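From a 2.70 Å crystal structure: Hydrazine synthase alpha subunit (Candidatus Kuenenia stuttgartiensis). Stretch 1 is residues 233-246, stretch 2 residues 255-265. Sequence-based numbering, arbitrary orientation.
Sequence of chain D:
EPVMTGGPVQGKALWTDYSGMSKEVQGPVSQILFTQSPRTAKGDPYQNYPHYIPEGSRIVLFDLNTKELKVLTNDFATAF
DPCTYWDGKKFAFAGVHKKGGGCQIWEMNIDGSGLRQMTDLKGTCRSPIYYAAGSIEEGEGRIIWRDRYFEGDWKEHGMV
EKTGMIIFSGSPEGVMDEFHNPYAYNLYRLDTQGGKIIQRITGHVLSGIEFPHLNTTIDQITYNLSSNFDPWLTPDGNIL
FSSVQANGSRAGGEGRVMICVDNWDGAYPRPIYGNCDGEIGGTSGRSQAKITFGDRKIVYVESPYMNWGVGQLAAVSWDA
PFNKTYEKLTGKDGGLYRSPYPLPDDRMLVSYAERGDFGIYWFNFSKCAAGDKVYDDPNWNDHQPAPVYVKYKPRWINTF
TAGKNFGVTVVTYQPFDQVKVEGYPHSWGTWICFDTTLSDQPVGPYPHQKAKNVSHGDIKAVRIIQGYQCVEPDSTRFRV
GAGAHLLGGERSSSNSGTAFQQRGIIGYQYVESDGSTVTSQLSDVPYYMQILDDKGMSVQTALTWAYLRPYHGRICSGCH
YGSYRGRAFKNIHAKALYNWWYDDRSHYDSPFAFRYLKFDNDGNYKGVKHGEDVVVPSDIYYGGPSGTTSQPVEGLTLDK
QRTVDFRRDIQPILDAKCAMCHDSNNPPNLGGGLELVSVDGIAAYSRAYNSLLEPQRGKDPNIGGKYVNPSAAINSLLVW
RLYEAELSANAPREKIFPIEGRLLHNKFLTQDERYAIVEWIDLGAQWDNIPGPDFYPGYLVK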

# COMPACT_ATOMS: atom_id res chain seq x y z
N LEU D 233 -12.53 -9.29 27.90
CA LEU D 233 -11.59 -9.72 28.92
C LEU D 233 -10.42 -10.53 28.37
O LEU D 233 -10.61 -11.42 27.54
CB LEU D 233 -12.32 -10.55 29.99
CG LEU D 233 -13.51 -9.87 30.67
CD1 LEU D 233 -14.20 -10.82 31.63
CD2 LEU D 233 -13.06 -8.60 31.39
N THR D 234 -9.22 -10.20 28.83
CA THR D 234 -8.03 -10.99 28.51
C THR D 234 -7.86 -12.09 29.55
O THR D 234 -8.30 -11.94 30.69
CB THR D 234 -6.76 -10.11 28.47
OG1 THR D 234 -6.42 -9.69 29.80
CG2 THR D 234 -6.97 -8.89 27.59
N PRO D 235 -7.23 -13.21 29.16
CA PRO D 235 -7.02 -14.33 30.09
C PRO D 235 -6.16 -13.95 31.30
O PRO D 235 -6.24 -14.61 32.33
CB PRO D 235 -6.32 -15.38 29.22
CG PRO D 235 -6.73 -15.05 27.83
CD PRO D 235 -6.81 -13.55 27.79
N ASP D 236 -5.34 -12.91 31.16
CA ASP D 236 -4.50 -12.44 32.26
C ASP D 236 -5.14 -11.29 33.05
O ASP D 236 -4.50 -10.72 33.93
CB ASP D 236 -3.11 -12.03 31.76
CG ASP D 236 -3.16 -11.29 30.44
OD1 ASP D 236 -3.93 -10.31 30.33
OD2 ASP D 236 -2.42 -11.68 29.52
N GLY D 237 -6.38 -10.96 32.73
CA GLY D 237 -7.12 -9.97 33.49
C GLY D 237 -7.04 -8.51 33.06
O GLY D 237 -7.13 -7.61 33.89
N ASN D 238 -6.85 -8.27 31.76
CA ASN D 238 -6.91 -6.92 31.23
C ASN D 238 -8.09 -6.74 30.28
O ASN D 238 -8.85 -7.68 30.03
CB ASN D 238 -5.60 -6.56 30.52
CG ASN D 238 -4.40 -6.73 31.42
OD1 ASN D 238 -3.99 -5.79 32.11
ND2 ASN D 238 -3.82 -7.92 31.42
N ILE D 239 -8.25 -5.52 29.75
CA ILE D 239 -9.38 -5.20 28.88
C ILE D 239 -8.98 -5.21 27.40
O ILE D 239 -8.14 -4.42 26.97
CB ILE D 239 -9.98 -3.83 29.22
CG1 ILE D 239 -10.30 -3.74 30.71
CG2 ILE D 239 -11.22 -3.57 28.38
CD1 ILE D 239 -11.31 -4.76 31.18
N LEU D 240 -9.58 -6.12 26.64
CA LEU D 240 -9.34 -6.24 25.21
C LEU D 240 -10.39 -5.47 24.42
O LEU D 240 -11.58 -5.64 24.64
CB LEU D 240 -9.35 -7.71 24.79
CG LEU D 240 -9.18 -8.03 23.30
CD1 LEU D 240 -7.72 -7.99 22.89
CD2 LEU D 240 -9.80 -9.39 22.97
N PHE D 241 -9.94 -4.62 23.49
CA PHE D 241 -10.88 -3.81 22.72
C PHE D 241 -10.34 -3.33 21.38
O PHE D 241 -9.19 -3.60 21.02
CB PHE D 241 -11.33 -2.60 23.55
CG PHE D 241 -10.22 -1.66 23.91
CD1 PHE D 241 -9.38 -1.93 24.98
CD2 PHE D 241 -10.02 -0.49 23.20
CE1 PHE D 241 -8.35 -1.06 25.31
CE2 PHE D 241 -9.00 0.39 23.53
CZ PHE D 241 -8.17 0.10 24.59
N SER D 242 -11.18 -2.62 20.65
CA SER D 242 -10.82 -2.07 19.34
C SER D 242 -10.56 -0.57 19.45
O SER D 242 -11.29 0.15 20.13
CB SER D 242 -11.92 -2.34 18.32
OG SER D 242 -12.17 -3.73 18.19
N SER D 243 -9.52 -0.11 18.77
CA SER D 243 -9.13 1.29 18.81
C SER D 243 -8.96 1.85 17.41
O SER D 243 -8.31 1.24 16.56
CB SER D 243 -7.84 1.47 19.61
OG SER D 243 -7.51 2.84 19.74
N VAL D 244 -9.55 3.01 17.16
CA VAL D 244 -9.39 3.66 15.87
C VAL D 244 -8.22 4.62 15.92
O VAL D 244 -8.30 5.65 16.59
CB VAL D 244 -10.67 4.42 15.45
CG1 VAL D 244 -10.45 5.16 14.14
CG2 VAL D 244 -11.85 3.46 15.35
N GLN D 245 -7.14 4.30 15.22
CA GLN D 245 -6.04 5.24 15.14
C GLN D 245 -6.10 5.94 13.80
O GLN D 245 -5.69 5.40 12.76
CB GLN D 245 -4.70 4.50 15.32
CG GLN D 245 -4.63 3.65 16.59
CD GLN D 245 -4.52 4.48 17.85
OE1 GLN D 245 -3.80 5.48 17.89
NE2 GLN D 245 -5.24 4.08 18.89
N ALA D 246 -6.66 7.15 13.84
CA ALA D 246 -6.83 8.01 12.67
C ALA D 246 -5.88 9.21 12.62
O ALA D 246 -5.98 10.00 11.68
CB ALA D 246 -8.27 8.48 12.59
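Stretch 2 255-265: GRVMICVDNWD

What forms the apolar centre of the contact? Stretch 2 contributes a strand, Arg-256 to Asp-262, that lies beside strand Ile-239 to Gln-245, and the side chains pair across the two on both faces of the sheet. On one face Leu-240 reaches two neighbours: its CD1 lies 3.6 Å from Ile-259 CG2 and 3.6 Å from Val-261 CG1. Farther along the same face, Val-244 CG2 meets Val-257 CG2 at 3.9 Å. Toward the other end, Val-261 CG1 also touches Thr-234 CG2 at 3.7 Å, so the methyl of the threonine extends this apolar row. Ser-242, between Leu-240 and Val-244, is small, and its CB comes no nearer to Val-257 CG1 than 4.3 Å.

How is the opposite face packed? Here Phe-241 and Cys-260 are partners. The sulfur sits over one face of the ring, with Cys-260 SG 3.9 Å from the centroid of the Phe-241 ring and 24° off its normal, while Asp-262 CB lies at the ring edge, 3.6 Å from Phe-241 CE1. The same sulfur also packs against the next side chain on this face, Cys-260 SG to Ser-243 CB being 3.7 Å. The extended chain of Met-258, with chi2 and chi3 both t, brings its CE to 3.9 Å from Ser-243 CB and 3.3 Å from Gln-245 NE2. That amide nitrogen also makes a weak hydrogen bond to Ser-243 OG within its own strand, 2.7 Å from Gln-245 NE2.

What fixes the direction and register of the two strands? They run antiparallel, their N-to-C directions 150° apart and their axes 4.6 Å apart at closest approach. Four pairs of residues exchange two backbone hydrogen bonds each: Ile-239 with Asp-262, Phe-241 with Cys-260, Ser-243 with Met-258, and Gln-245 with Arg-256. Phe-241 N to Cys-260 O is 2.9 Å and Cys-260 N to Phe-241 O is 2.9 Å, and these two bonds are nearly straight, at 174° and 177°. The intervening pairs lie closer, Leu-240 CA to Val-261 CA measuring 4.4 Å, and CA-H...O contacts such as Val-261 CA to Ile-239 O, 3.1 Å, supplement the ladder.

What happens at the polar edges? Beyond Gln-245, Gly-255 comes close to the partner backbone, its CA 3.2 Å from Gln-245 O; an ideal CB there would fall 2.5 Å from that oxygen, leaving no room for a side chain. Just inside the other edge, Ile-239 CG1 rests 4.1 Å from Trp-264 CB. At that end, a type I turn from Thr-234 to Gly-237 leads into the strand, braced by hydrogen bonds from Asn-238 N to Thr-234 OG1, a very short 2.5 Å, and from Asn-238 ND2 to Asp-236 OD1, 2.6 Å. A water bridges the stretches here, donating to Gly-237 O at 2.9 Å and accepting from Asn-263 ND2 at 2.9 Å.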

# COMPACT_ATOMS: atom_id res chain seq x y z
N GLY D 255 -5.92 5.93 8.25
CA GLY D 255 -5.80 5.34 9.58
C GLY D 255 -6.08 3.84 9.60
O GLY D 255 -6.26 3.22 8.55
N ARG D 256 -6.13 3.26 10.80
CA ARG D 256 -6.44 1.83 10.94
C ARG D 256 -7.20 1.52 12.23
O ARG D 256 -7.10 2.25 13.20
CB ARG D 256 -5.16 0.99 10.90
CG ARG D 256 -4.64 0.67 9.51
CD ARG D 256 -3.45 -0.28 9.56
NE ARG D 256 -2.18 0.42 9.75
CZ ARG D 256 -1.36 0.77 8.76
NH1 ARG D 256 -1.67 0.47 7.51
NH2 ARG D 256 -0.23 1.40 9.03
N VAL D 257 -7.97 0.43 12.22
CA VAL D 257 -8.66 -0.02 13.43
C VAL D 257 -7.95 -1.25 13.99
O VAL D 257 -7.98 -2.32 13.40
CB VAL D 257 -10.14 -0.36 13.16
CG1 VAL D 257 -10.79 -0.90 14.42
CG2 VAL D 257 -10.88 0.88 12.66
N MET D 258 -7.32 -1.08 15.15
CA MET D 258 -6.47 -2.11 15.73
C MET D 258 -7.10 -2.81 16.93
O MET D 258 -7.89 -2.22 17.66
CB MET D 258 -5.12 -1.51 16.15
CG MET D 258 -5.21 -0.58 17.35
SD MET D 258 -3.61 -0.29 18.14
CE MET D 258 -4.03 1.01 19.30
N ILE D 259 -6.75 -4.07 17.11
CA ILE D 259 -7.08 -4.78 18.33
C ILE D 259 -5.98 -4.55 19.35
O ILE D 259 -4.80 -4.77 19.06
CB ILE D 259 -7.26 -6.29 18.09
CG1 ILE D 259 -8.36 -6.53 17.05
CG2 ILE D 259 -7.60 -7.00 19.39
CD1 ILE D 259 -8.59 -7.98 16.75
N CYS D 260 -6.35 -4.10 20.55
CA CYS D 260 -5.38 -3.80 21.58
C CYS D 260 -5.90 -4.12 22.98
O CYS D 260 -7.05 -4.54 23.14
CB CYS D 260 -4.96 -2.33 21.51
SG CYS D 260 -6.32 -1.16 21.72
N VAL D 261 -5.06 -3.92 23.99
CA VAL D 261 -5.45 -4.14 25.38
C VAL D 261 -5.05 -2.97 26.26
O VAL D 261 -4.15 -2.20 25.92
CB VAL D 261 -4.83 -5.43 25.96
CG1 VAL D 261 -5.26 -6.65 25.16
CG2 VAL D 261 -3.32 -5.33 26.01
N ASP D 262 -5.73 -2.83 27.39
CA ASP D 262 -5.39 -1.81 28.38
C ASP D 262 -5.84 -2.26 29.76
O ASP D 262 -6.77 -3.05 29.89
CB ASP D 262 -6.05 -0.47 28.02
CG ASP D 262 -5.46 0.70 28.78
OD1 ASP D 262 -4.69 0.47 29.75
OD2 ASP D 262 -5.76 1.85 28.42
N ASN D 263 -5.17 -1.76 30.80
CA ASN D 263 -5.59 -2.03 32.16
C ASN D 263 -6.94 -1.37 32.42
O ASN D 263 -7.29 -0.38 31.78
CB ASN D 263 -4.55 -1.53 33.16
CG ASN D 263 -3.28 -2.37 33.15
OD1 ASN D 263 -2.17 -1.84 33.09
ND2 ASN D 263 -3.44 -3.69 33.21
N TRP D 264 -7.70 -1.93 33.36
CA TRP D 264 -9.08 -1.48 33.58
C TRP D 264 -9.15 -0.04 34.10
O TRP D 264 -10.22 0.57 34.09
CB TRP D 264 -9.80 -2.43 34.53
CG TRP D 264 -9.26 -2.46 35.92
CD1 TRP D 264 -8.10 -3.03 36.34
CD2 TRP D 264 -9.89 -1.92 37.09
NE1 TRP D 264 -7.95 -2.87 37.69
CE2 TRP D 264 -9.04 -2.19 38.18
CE3 TRP D 264 -11.08 -1.23 37.33
CZ2 TRP D 264 -9.34 -1.79 39.48
CZ3 TRP D 264 -11.38 -0.84 38.62
CH2 TRP D 264 -10.51 -1.12 39.68
N ASP D 265 -8.02 0.49 34.57
CA ASP D 265 -7.94 1.90 34.92
C ASP D 265 -7.32 2.72 33.79
O ASP D 265 -7.24 3.95 33.88
CB ASP D 265 -7.12 2.09 36.20
CG ASP D 265 -5.72 1.53 36.09
OD1 ASP D 265 -5.53 0.55 35.34
OD2 ASP D 265 -4.81 2.06 36.76
O HOH W 1 -6.04 -4.94 33.70